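Local coordinates for protein of unknown function VPA0982 (PDB 2QIP), which is of unknown function but belongs to the NYN branch of the PIN clan and may act as an RNA nuclease, at residues A[33-41]-A[66-75]; A[48-56]-A[94-105]. All coordinates share one frame; numbering follows the deposited sequence.

Contact 1: residues A[33-41]-A[66-75]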
loop_
_atom_site.group_PDB
_atom_site.type_symbol
_atom_site.label_atom_id
_atom_site.label_comp_id
_atom_site.label_asym_id
_atom_site.label_seq_id
_atom_site.Cartn_x
_atom_site.Cartn_y
_atom_site.Cartn_z
ATOM N N PHE A 33 13.954 -19.030 4.906
ATOM C CA PHE A 33 12.631 -19.653 4.790
ATOM C C PHE A 33 12.641 -20.806 3.801
ATOM O O PHE A 33 13.225 -20.697 2.708
ATOM C CB PHE A 33 11.676 -18.571 4.301
ATOM C CG PHE A 33 10.220 -18.915 4.360
ATOM C CD1 PHE A 33 9.553 -19.092 5.574
ATOM C CD2 PHE A 33 9.494 -18.966 3.183
ATOM C CE1 PHE A 33 8.166 -19.347 5.606
ATOM C CE2 PHE A 33 8.116 -19.220 3.203
ATOM C CZ PHE A 33 7.461 -19.403 4.425
ATOM N N ASP A 34 11.985 -21.905 4.179
ATOM C CA ASP A 34 11.858 -23.067 3.301
ATOM C C ASP A 34 10.592 -22.936 2.452
ATOM O O ASP A 34 9.492 -23.304 2.876
ATOM C CB ASP A 34 11.836 -24.360 4.122
ATOM C CG ASP A 34 11.847 -25.603 3.263
ATOM O OD1 ASP A 34 11.593 -25.492 2.030
ATOM O OD2 ASP A 34 12.119 -26.699 3.829
ATOM N N TYR A 35 10.758 -22.411 1.244
ATOM C CA TYR A 35 9.606 -22.172 0.392
ATOM C C TYR A 35 8.944 -23.462 -0.085
ATOM O O TYR A 35 7.733 -23.476 -0.345
ATOM C CB TYR A 35 10.000 -21.311 -0.805
ATOM C CG TYR A 35 10.137 -19.855 -0.461
ATOM C CD1 TYR A 35 9.042 -19.002 -0.571
ATOM C CD2 TYR A 35 11.356 -19.324 -0.041
ATOM C CE1 TYR A 35 9.159 -17.637 -0.261
ATOM C CE2 TYR A 35 11.481 -17.972 0.279
ATOM C CZ TYR A 35 10.373 -17.143 0.161
ATOM O OH TYR A 35 10.478 -15.810 0.462
ATOM N N ASN A 36 9.715 -24.545 -0.212
ATOM C CA ASN A 36 9.098 -25.821 -0.571
ATOM C C ASN A 36 8.192 -26.357 0.542
ATOM O O ASN A 36 7.099 -26.844 0.272
ATOM C CB ASN A 36 10.155 -26.864 -0.899
ATOM C CG ASN A 36 10.671 -26.750 -2.308
ATOM O OD1 ASN A 36 9.933 -26.939 -3.267
ATOM N ND2 ASN A 36 11.964 -26.470 -2.433
ATOM N N GLN A 37 8.643 -26.252 1.787
ATOM C CA GLN A 37 7.823 -26.694 2.921
ATOM C C GLN A 37 6.574 -25.828 3.025
ATOM O O GLN A 37 5.482 -26.340 3.251
ATOM C CB GLN A 37 8.624 -26.622 4.237
ATOM C CG GLN A 37 7.971 -27.370 5.412
ATOM C CD GLN A 37 7.956 -28.877 5.183
ATOM O OE1 GLN A 37 8.642 -29.392 4.284
ATOM N NE2 GLN A 37 7.200 -29.596 6.004
ATOM N N PHE A 38 6.759 -24.514 2.901
ATOM C CA PHE A 38 5.609 -23.624 2.937
ATOM C C PHE A 38 4.592 -23.990 1.845
ATOM O O PHE A 38 3.402 -24.099 2.125
ATOM C CB PHE A 38 6.025 -22.149 2.814
ATOM C CG PHE A 38 4.854 -21.245 2.540
ATOM C CD1 PHE A 38 3.990 -20.888 3.572
ATOM C CD2 PHE A 38 4.605 -20.792 1.256
ATOM C CE1 PHE A 38 2.884 -20.093 3.330
ATOM C CE2 PHE A 38 3.480 -20.004 0.994
ATOM C CZ PHE A 38 2.621 -19.660 2.036
ATOM N N TRP A 39 5.042 -24.137 0.591
ATOM C CA TRP A 39 4.093 -24.476 -0.492
ATOM C C TRP A 39 3.376 -25.777 -0.179
ATOM O O TRP A 39 2.140 -25.892 -0.306
ATOM C CB TRP A 39 4.829 -24.598 -1.832
ATOM C CG TRP A 39 3.913 -24.838 -2.970
ATOM C CD1 TRP A 39 3.390 -26.041 -3.369
ATOM C CD2 TRP A 39 3.381 -23.855 -3.864
ATOM N NE1 TRP A 39 2.559 -25.861 -4.447
ATOM C CE2 TRP A 39 2.541 -24.529 -4.776
ATOM C CE3 TRP A 39 3.539 -22.467 -3.986
ATOM C CZ2 TRP A 39 1.858 -23.858 -5.793
ATOM C CZ3 TRP A 39 2.859 -21.806 -4.999
ATOM C CH2 TRP A 39 2.031 -22.504 -5.888
ATOM N N TYR A 40 4.164 -26.774 0.218
ATOM C CA TYR A 40 3.612 -28.077 0.542
ATOM C C TYR A 40 2.474 -27.987 1.569
ATOM O O TYR A 40 1.398 -28.537 1.356
ATOM C CB TYR A 40 4.753 -28.977 1.050
ATOM C CG TYR A 40 4.354 -30.177 1.894
ATOM C CD1 TYR A 40 3.417 -31.114 1.451
ATOM C CD2 TYR A 40 4.961 -30.380 3.134
ATOM C CE1 TYR A 40 3.070 -32.213 2.243
ATOM C CE2 TYR A 40 4.641 -31.476 3.914
ATOM C CZ TYR A 40 3.682 -32.370 3.475
ATOM O OH TYR A 40 3.372 -33.456 4.258
ATOM N N VAL A 41 2.720 -27.308 2.681
ATOM C CA VAL A 41 1.739 -27.237 3.743
ATOM C C VAL A 41 0.556 -26.344 3.363
ATOM O O VAL A 41 -0.617 -26.752 3.516
ATOM C CB VAL A 41 2.386 -26.772 5.052
ATOM C CG1 VAL A 41 1.332 -26.611 6.118
ATOM C CG2 VAL A 41 3.420 -27.789 5.489
ATOM N N PHE A 66 17.760 -18.038 -6.945
ATOM C CA PHE A 66 16.689 -18.046 -5.936
ATOM C C PHE A 66 15.333 -17.766 -6.603
ATOM O O PHE A 66 14.361 -18.491 -6.382
ATOM C CB PHE A 66 17.007 -17.037 -4.832
ATOM C CG PHE A 66 15.866 -16.784 -3.882
ATOM C CD1 PHE A 66 15.318 -17.809 -3.104
ATOM C CD2 PHE A 66 15.362 -15.505 -3.748
ATOM C CE1 PHE A 66 14.275 -17.540 -2.223
ATOM C CE2 PHE A 66 14.325 -15.239 -2.871
ATOM C CZ PHE A 66 13.792 -16.259 -2.109
ATOM N N HIS A 67 15.264 -16.759 -7.469
ATOM C CA HIS A 67 13.995 -16.521 -8.154
ATOM C C HIS A 67 13.580 -17.693 -9.021
ATOM O O HIS A 67 12.408 -18.047 -9.089
ATOM C CB HIS A 67 14.034 -15.241 -8.983
ATOM C CG HIS A 67 14.341 -14.022 -8.175
ATOM N ND1 HIS A 67 14.885 -12.880 -8.724
ATOM C CD2 HIS A 67 14.216 -13.779 -6.849
ATOM C CE1 HIS A 67 15.071 -11.982 -7.773
ATOM N NE2 HIS A 67 14.663 -12.497 -6.628
ATOM N N HIS A 68 14.552 -18.312 -9.680
ATOM C CA HIS A 68 14.265 -19.478 -10.487
ATOM C C HIS A 68 13.695 -20.605 -9.617
ATOM O O HIS A 68 12.737 -21.268 -10.016
ATOM C CB HIS A 68 15.559 -19.926 -11.177
ATOM C CG HIS A 68 15.407 -21.143 -12.035
ATOM N ND1 HIS A 68 14.677 -21.147 -13.203
ATOM C CD2 HIS A 68 15.891 -22.399 -11.888
ATOM C CE1 HIS A 68 14.725 -22.353 -13.747
ATOM N NE2 HIS A 68 15.450 -23.132 -12.965
ATOM N N ILE A 69 14.271 -20.805 -8.434
ATOM C CA ILE A 69 13.743 -21.807 -7.493
ATOM C C ILE A 69 12.285 -21.485 -7.140
ATOM O O ILE A 69 11.415 -22.370 -7.188
ATOM C CB ILE A 69 14.618 -21.903 -6.242
ATOM C CG1 ILE A 69 15.959 -22.570 -6.602
ATOM C CG2 ILE A 69 13.879 -22.653 -5.110
ATOM C CD1 ILE A 69 17.007 -22.464 -5.521
ATOM N N LEU A 70 12.008 -20.218 -6.830
ATOM C CA LEU A 70 10.630 -19.852 -6.483
ATOM C C LEU A 70 9.642 -20.160 -7.593
ATOM O O LEU A 70 8.538 -20.613 -7.321
ATOM C CB LEU A 70 10.534 -18.382 -6.132
ATOM C CG LEU A 70 11.271 -17.917 -4.883
ATOM C CD1 LEU A 70 11.068 -16.424 -4.679
ATOM C CD2 LEU A 70 10.856 -18.711 -3.638
ATOM N N ARG A 71 10.017 -19.879 -8.840
ATOM C CA ARG A 71 9.126 -20.184 -9.952
ATOM C C ARG A 71 8.869 -21.686 -10.027
ATOM O O ARG A 71 7.739 -22.112 -10.264
ATOM C CB ARG A 71 9.686 -19.650 -11.275
ATOM C CG ARG A 71 9.830 -18.136 -11.334
ATOM C CD ARG A 71 10.295 -17.629 -12.710
ATOM N NE ARG A 71 10.630 -16.224 -12.569
ATOM C CZ ARG A 71 11.865 -15.770 -12.397
ATOM N NH1 ARG A 71 12.907 -16.604 -12.444
ATOM N NH2 ARG A 71 12.068 -14.480 -12.201
ATOM N N GLY A 72 9.920 -22.467 -9.779
ATOM C CA GLY A 72 9.824 -23.931 -9.740
ATOM C C GLY A 72 8.894 -24.471 -8.670
ATOM O O GLY A 72 8.220 -25.482 -8.867
ATOM N N VAL A 73 8.877 -23.807 -7.521
ATOM C CA VAL A 73 7.973 -24.171 -6.426
ATOM C C VAL A 73 6.523 -23.972 -6.853
ATOM O O VAL A 73 5.625 -24.727 -6.440
ATOM C CB VAL A 73 8.284 -23.334 -5.167
ATOM C CG1 VAL A 73 7.220 -23.570 -4.085
ATOM C CG2 VAL A 73 9.672 -23.706 -4.624
ATOM N N GLY A 74 6.293 -22.949 -7.672
ATOM C CA GLY A 74 4.958 -22.666 -8.181
ATOM C C GLY A 74 4.562 -21.201 -8.178
ATOM O O GLY A 74 3.471 -20.862 -8.627
ATOM N N PHE A 75 5.437 -20.328 -7.669
ATOM C CA PHE A 75 5.104 -18.899 -7.624
ATOM C C PHE A 75 5.290 -18.192 -8.965
ATOM O O PHE A 75 6.252 -18.476 -9.693
ATOM C CB PHE A 75 5.979 -18.177 -6.603
ATOM C CG PHE A 75 5.743 -18.616 -5.200
ATOM C CD1 PHE A 75 4.667 -18.105 -4.474
ATOM C CD2 PHE A 75 6.595 -19.533 -4.586
ATOM C CE1 PHE A 75 4.441 -18.504 -3.167
ATOM C CE2 PHE A 75 6.372 -19.936 -3.259
ATOM C CZ PHE A 75 5.280 -19.419 -2.562
#
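Leu70 O is gripped twice, by Phe75 N at 3.1 Å and by Gly74 N at 3.3 Å, the latter the last helical bond. The Phe75 N to Leu70 O bond, the weak Gly74 N to Arg71 O bond and the positive phi of Gly74 make the Schellman motif that ends helix 61-73. Segments 35-41 and 66-73 run nearly parallel, their axes 18° apart, on one face of the parallel sheet of the NYN domain. The reversal lays backbone under the Trp39 indole: Val73 O sits over the ring's centre, and Gly74 CA lies 4.0 Å from the centroid of its six-membered ring. Trp39 also turns the edge of that ring to the face of Phe75 (planes 82° apart), whose CZ in turn meets the Phe38 edge. Farther along, Tyr35 is sandwiched: Leu70 CD2 presses on one face, 3.5 Å from the ring centroid, and Phe33 CD2 lies over the other. Phe66 CZ meets Tyr35 CE2 with the rings oblique. The two methyls of Val73 divide between neighbours. Val73 CG1, anti to the backbone N (chi1 172°), lies 3.4 Å from Trp39 CB, while Val73 CG2 touches Asn36 OD1 at 3.5 Å.

Contact 2: residues A[48-56]-A[94-105]; sequences VVSAKAYAI and WDVGITLDAIEI. With EDO (1,2-ethanediol), chain D.
Tyr54 and Trp94 meet edge to face: the phenol turns its edge to the indole, planes 73° apart, and its CD1 lies over the indole face. Tyr54 CB sits almost squarely above the five-membered ring of Trp94, 3.5 Å from its centroid. The indole is also held at its nitrogen: Trp94 NE1 gives a nearly straight bond of 2.9 Å to Ala55 O, which lies in the ring plane although the donor stands above the plane of the carbonyl. Ile98 CG1 covers a face of the Tyr54 ring, 3.7 Å from the centroid. In this alpha/beta PIN-type fold, helix 95-105 runs antiparallel to strand 50-55, the axes at 164°, its side chains closing over those of the strand. With CG anti to its own carbonyl carbon (chi1 -65°), Tyr54 reaches along the helix to Asp101, and Tyr54 OH gives a 2.6 Å bond to the anti lone pair of Asp101 OD2. The other carboxylate oxygen, OD1, forms a salt bridge with Arg127 of the second subunit. Lys52 NZ stays 4.4 Å from Asp101 OD2, beyond a salt bridge but probably near enough to stabilise its charge. At the far end, Ile105 CD1 rests on Ser50 CB at 3.9 Å.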
loop_
_atom_site.group_PDB
_atom_site.type_symbol
_atom_site.label_atom_id
_atom_site.label_comp_id
_atom_site.label_asym_id
_atom_site.label_seq_id
_atom_site.Cartn_x
_atom_site.Cartn_y
_atom_site.Cartn_z
ATOM N N VAL A 48 -5.218 -23.667 -5.828
ATOM C CA VAL A 48 -4.379 -22.480 -5.840
ATOM C C VAL A 48 -4.784 -21.647 -7.052
ATOM O O VAL A 48 -4.457 -21.978 -8.197
ATOM C CB VAL A 48 -2.879 -22.822 -5.886
ATOM C CG1 VAL A 48 -2.063 -21.550 -5.885
ATOM C CG2 VAL A 48 -2.523 -23.723 -4.725
ATOM N N VAL A 49 -5.537 -20.586 -6.793
ATOM C CA VAL A 49 -5.987 -19.709 -7.873
ATOM C C VAL A 49 -4.865 -18.785 -8.320
ATOM O O VAL A 49 -4.749 -18.450 -9.490
ATOM C CB VAL A 49 -7.236 -18.925 -7.430
ATOM C CG1 VAL A 49 -7.628 -17.862 -8.461
ATOM C CG2 VAL A 49 -8.399 -19.892 -7.150
ATOM N N SER A 50 -4.047 -18.358 -7.365
ATOM C CA SER A 50 -2.975 -17.416 -7.632
ATOM C C SER A 50 -1.919 -17.588 -6.566
ATOM O O SER A 50 -2.252 -17.820 -5.395
ATOM C CB SER A 50 -3.525 -15.978 -7.587
ATOM O OG SER A 50 -2.510 -15.015 -7.811
ATOM N N ALA A 51 -0.654 -17.476 -6.961
ATOM C CA ALA A 51 0.441 -17.525 -6.001
ATOM C C ALA A 51 1.556 -16.643 -6.514
ATOM O O ALA A 51 2.168 -16.925 -7.557
ATOM C CB ALA A 51 0.926 -18.952 -5.772
ATOM N N LYS A 52 1.810 -15.565 -5.782
ATOM C CA LYS A 52 2.786 -14.573 -6.206
ATOM C C LYS A 52 3.780 -14.282 -5.100
ATOM O O LYS A 52 3.408 -14.182 -3.929
ATOM C CB LYS A 52 2.064 -13.291 -6.659
ATOM C CG LYS A 52 1.418 -13.456 -8.009
ATOM C CD LYS A 52 0.677 -12.225 -8.489
ATOM C CE LYS A 52 0.106 -12.535 -9.884
ATOM N NZ LYS A 52 -0.757 -11.441 -10.438
ATOM N N ALA A 53 5.050 -14.174 -5.488
ATOM C CA ALA A 53 6.148 -13.868 -4.581
ATOM C C ALA A 53 6.710 -12.525 -5.003
ATOM O O ALA A 53 7.193 -12.377 -6.131
ATOM C CB ALA A 53 7.234 -14.962 -4.642
ATOM N N TYR A 54 6.624 -11.540 -4.110
ATOM C CA TYR A 54 6.975 -10.154 -4.428
ATOM C C TYR A 54 8.406 -9.907 -3.980
ATOM O O TYR A 54 8.704 -9.843 -2.773
ATOM C CB TYR A 54 5.989 -9.217 -3.709
ATOM C CG TYR A 54 4.593 -9.403 -4.255
ATOM C CD1 TYR A 54 4.117 -8.570 -5.255
ATOM C CD2 TYR A 54 3.760 -10.432 -3.796
ATOM C CE1 TYR A 54 2.849 -8.735 -5.801
ATOM C CE2 TYR A 54 2.479 -10.616 -4.346
ATOM C CZ TYR A 54 2.025 -9.747 -5.336
ATOM O OH TYR A 54 0.761 -9.919 -5.905
ATOM N N ALA A 55 9.293 -9.761 -4.957
ATOM C CA ALA A 55 10.742 -9.744 -4.703
ATOM C C ALA A 55 11.388 -8.546 -5.387
ATOM O O ALA A 55 10.719 -7.763 -6.082
ATOM C CB ALA A 55 11.357 -11.056 -5.215
ATOM N N ILE A 56 12.705 -8.425 -5.204
ATOM C CA ILE A 56 13.479 -7.330 -5.786
ATOM C C ILE A 56 14.332 -7.878 -6.927
ATOM O O ILE A 56 15.022 -8.885 -6.770
ATOM C CB ILE A 56 14.364 -6.652 -4.708
ATOM C CG1 ILE A 56 13.490 -6.183 -3.526
ATOM C CG2 ILE A 56 15.185 -5.491 -5.296
ATOM C CD1 ILE A 56 12.378 -5.162 -3.897
ATOM N N TRP A 94 7.121 -3.293 -0.987
ATOM C CA TRP A 94 6.101 -3.821 -1.885
ATOM C C TRP A 94 4.676 -3.620 -1.344
ATOM O O TRP A 94 3.733 -4.218 -1.851
ATOM C CB TRP A 94 6.345 -5.315 -2.115
ATOM C CG TRP A 94 6.919 -5.713 -3.444
ATOM C CD1 TRP A 94 8.133 -6.324 -3.669
ATOM C CD2 TRP A 94 6.285 -5.599 -4.720
ATOM N NE1 TRP A 94 8.295 -6.566 -5.008
ATOM C CE2 TRP A 94 7.172 -6.145 -5.681
ATOM C CE3 TRP A 94 5.047 -5.085 -5.155
ATOM C CZ2 TRP A 94 6.844 -6.216 -7.040
ATOM C CZ3 TRP A 94 4.729 -5.146 -6.503
ATOM C CH2 TRP A 94 5.631 -5.699 -7.438
ATOM N N ASP A 95 4.496 -2.787 -0.325
ATOM C CA ASP A 95 3.168 -2.672 0.276
ATOM C C ASP A 95 2.091 -2.206 -0.696
ATOM O O ASP A 95 0.969 -2.710 -0.659
ATOM C CB ASP A 95 3.174 -1.790 1.528
ATOM C CG ASP A 95 3.975 -2.403 2.682
ATOM O OD1 ASP A 95 4.667 -3.429 2.488
ATOM O OD2 ASP A 95 3.891 -1.837 3.806
ATOM N N VAL A 96 2.398 -1.201 -1.516
ATOM C CA VAL A 96 1.399 -0.717 -2.470
ATOM C C VAL A 96 1.006 -1.851 -3.438
ATOM O O VAL A 96 -0.177 -2.116 -3.649
ATOM C CB VAL A 96 1.859 0.557 -3.252
ATOM C CG1 VAL A 96 0.878 0.864 -4.393
ATOM C CG2 VAL A 96 1.968 1.766 -2.287
ATOM N N GLY A 97 1.990 -2.545 -4.010
ATOM C CA GLY A 97 1.652 -3.542 -5.017
ATOM C C GLY A 97 0.954 -4.775 -4.450
ATOM O O GLY A 97 0.046 -5.332 -5.077
ATOM N N ILE A 98 1.349 -5.193 -3.249
ATOM C CA ILE A 98 0.672 -6.301 -2.566
ATOM C C ILE A 98 -0.777 -5.924 -2.231
ATOM O O ILE A 98 -1.701 -6.736 -2.432
ATOM C CB ILE A 98 1.481 -6.740 -1.309
ATOM C CG1 ILE A 98 2.757 -7.473 -1.767
ATOM C CG2 ILE A 98 0.646 -7.662 -0.385
ATOM C CD1 ILE A 98 3.759 -7.785 -0.627
ATOM N N THR A 99 -0.983 -4.685 -1.770
ATOM C CA THR A 99 -2.319 -4.203 -1.475
ATOM C C THR A 99 -3.189 -4.233 -2.728
ATOM O O THR A 99 -4.326 -4.730 -2.691
ATOM C CB THR A 99 -2.277 -2.809 -0.842
ATOM O OG1 THR A 99 -1.540 -2.896 0.381
ATOM C CG2 THR A 99 -3.669 -2.267 -0.530
ATOM N N LEU A 100 -2.666 -3.702 -3.839
ATOM C CA LEU A 100 -3.434 -3.699 -5.098
ATOM C C LEU A 100 -3.848 -5.118 -5.509
ATOM O O LEU A 100 -5.005 -5.370 -5.863
ATOM C CB LEU A 100 -2.599 -3.086 -6.216
ATOM C CG LEU A 100 -2.385 -1.584 -6.130
ATOM C CD1 LEU A 100 -1.344 -1.201 -7.172
ATOM C CD2 LEU A 100 -3.677 -0.815 -6.333
ATOM N N ASP A 101 -2.889 -6.035 -5.490
ATOM C CA ASP A 101 -3.141 -7.390 -5.981
ATOM C C ASP A 101 -4.038 -8.196 -5.039
ATOM O O ASP A 101 -4.856 -9.003 -5.514
ATOM C CB ASP A 101 -1.809 -8.128 -6.212
ATOM C CG ASP A 101 -1.078 -7.667 -7.463
ATOM O OD1 ASP A 101 -1.647 -6.886 -8.276
ATOM O OD2 ASP A 101 0.081 -8.132 -7.633
ATOM N N ALA A 102 -3.877 -8.007 -3.729
ATOM C CA ALA A 102 -4.659 -8.777 -2.774
ATOM C C ALA A 102 -6.135 -8.400 -2.899
ATOM O O ALA A 102 -7.003 -9.268 -2.883
ATOM C CB ALA A 102 -4.167 -8.534 -1.365
ATOM N N ILE A 103 -6.421 -7.102 -3.022
ATOM C CA ILE A 103 -7.832 -6.704 -3.234
ATOM C C ILE A 103 -8.384 -7.208 -4.557
ATOM O O ILE A 103 -9.548 -7.647 -4.632
ATOM C CB ILE A 103 -7.996 -5.191 -3.165
ATOM C CG1 ILE A 103 -7.885 -4.756 -1.722
ATOM C CG2 ILE A 103 -9.336 -4.727 -3.794
ATOM C CD1 ILE A 103 -9.025 -5.285 -0.775
ATOM N N GLU A 104 -7.563 -7.154 -5.612
ATOM C CA GLU A 104 -8.000 -7.667 -6.901
ATOM C C GLU A 104 -8.347 -9.161 -6.873
ATOM O O GLU A 104 -9.296 -9.600 -7.535
ATOM C CB GLU A 104 -6.968 -7.365 -7.989
ATOM C CG GLU A 104 -7.117 -5.985 -8.568
ATOM C CD GLU A 104 -6.081 -5.720 -9.639
ATOM O OE1 GLU A 104 -5.533 -4.602 -9.656
ATOM O OE2 GLU A 104 -5.784 -6.647 -10.424
ATOM N N ILE A 105 -7.579 -9.955 -6.136
ATOM C CA ILE A 105 -7.788 -11.398 -6.165
ATOM C C ILE A 105 -8.853 -11.852 -5.166
ATOM O O ILE A 105 -9.420 -12.923 -5.332
ATOM C CB ILE A 105 -6.436 -12.168 -5.980
ATOM C CG1 ILE A 105 -6.544 -13.612 -6.501
ATOM C CG2 ILE A 105 -5.981 -12.153 -4.508
ATOM C CD1 ILE A 105 -6.692 -13.735 -7.985
HETATM C C1 EDO D . -4.936 -5.328 -12.922
HETATM O O1 EDO D . -3.921 -6.238 -12.497
HETATM C C2 EDO D . -4.913 -5.074 -14.417
HETATM O O2 EDO D . -4.385 -3.763 -14.645
#

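How the contacts relate
Strand 46-55 separates the two contacts, whose centres are about 16 Å apart. Its side chains alternate: Ser50, Lys52 and Tyr54 serve contact 2, while Ala51, Ala53 and Ala55 turn small methyls to the contact 1 side, although the carbonyl of Ala55 still belongs to contact 2. Trp39 CZ3 lies 3.5 Å from Ala51 CB, Phe75 CB 4.0 Å from Ala53 CB, and His67 CE1 3.3 Å from Ile56 O. Contact 2 also borders the second subunit, which no residue of contact 1 touches, and its Glu104 holds a 1,2-ethanediol, probably from the crystallisation liquor. Near the start of helix 95-105, Asp95 lies close to Asp118, an acidic pairing consistent with the metal-binding centre of PIN-type nucleases.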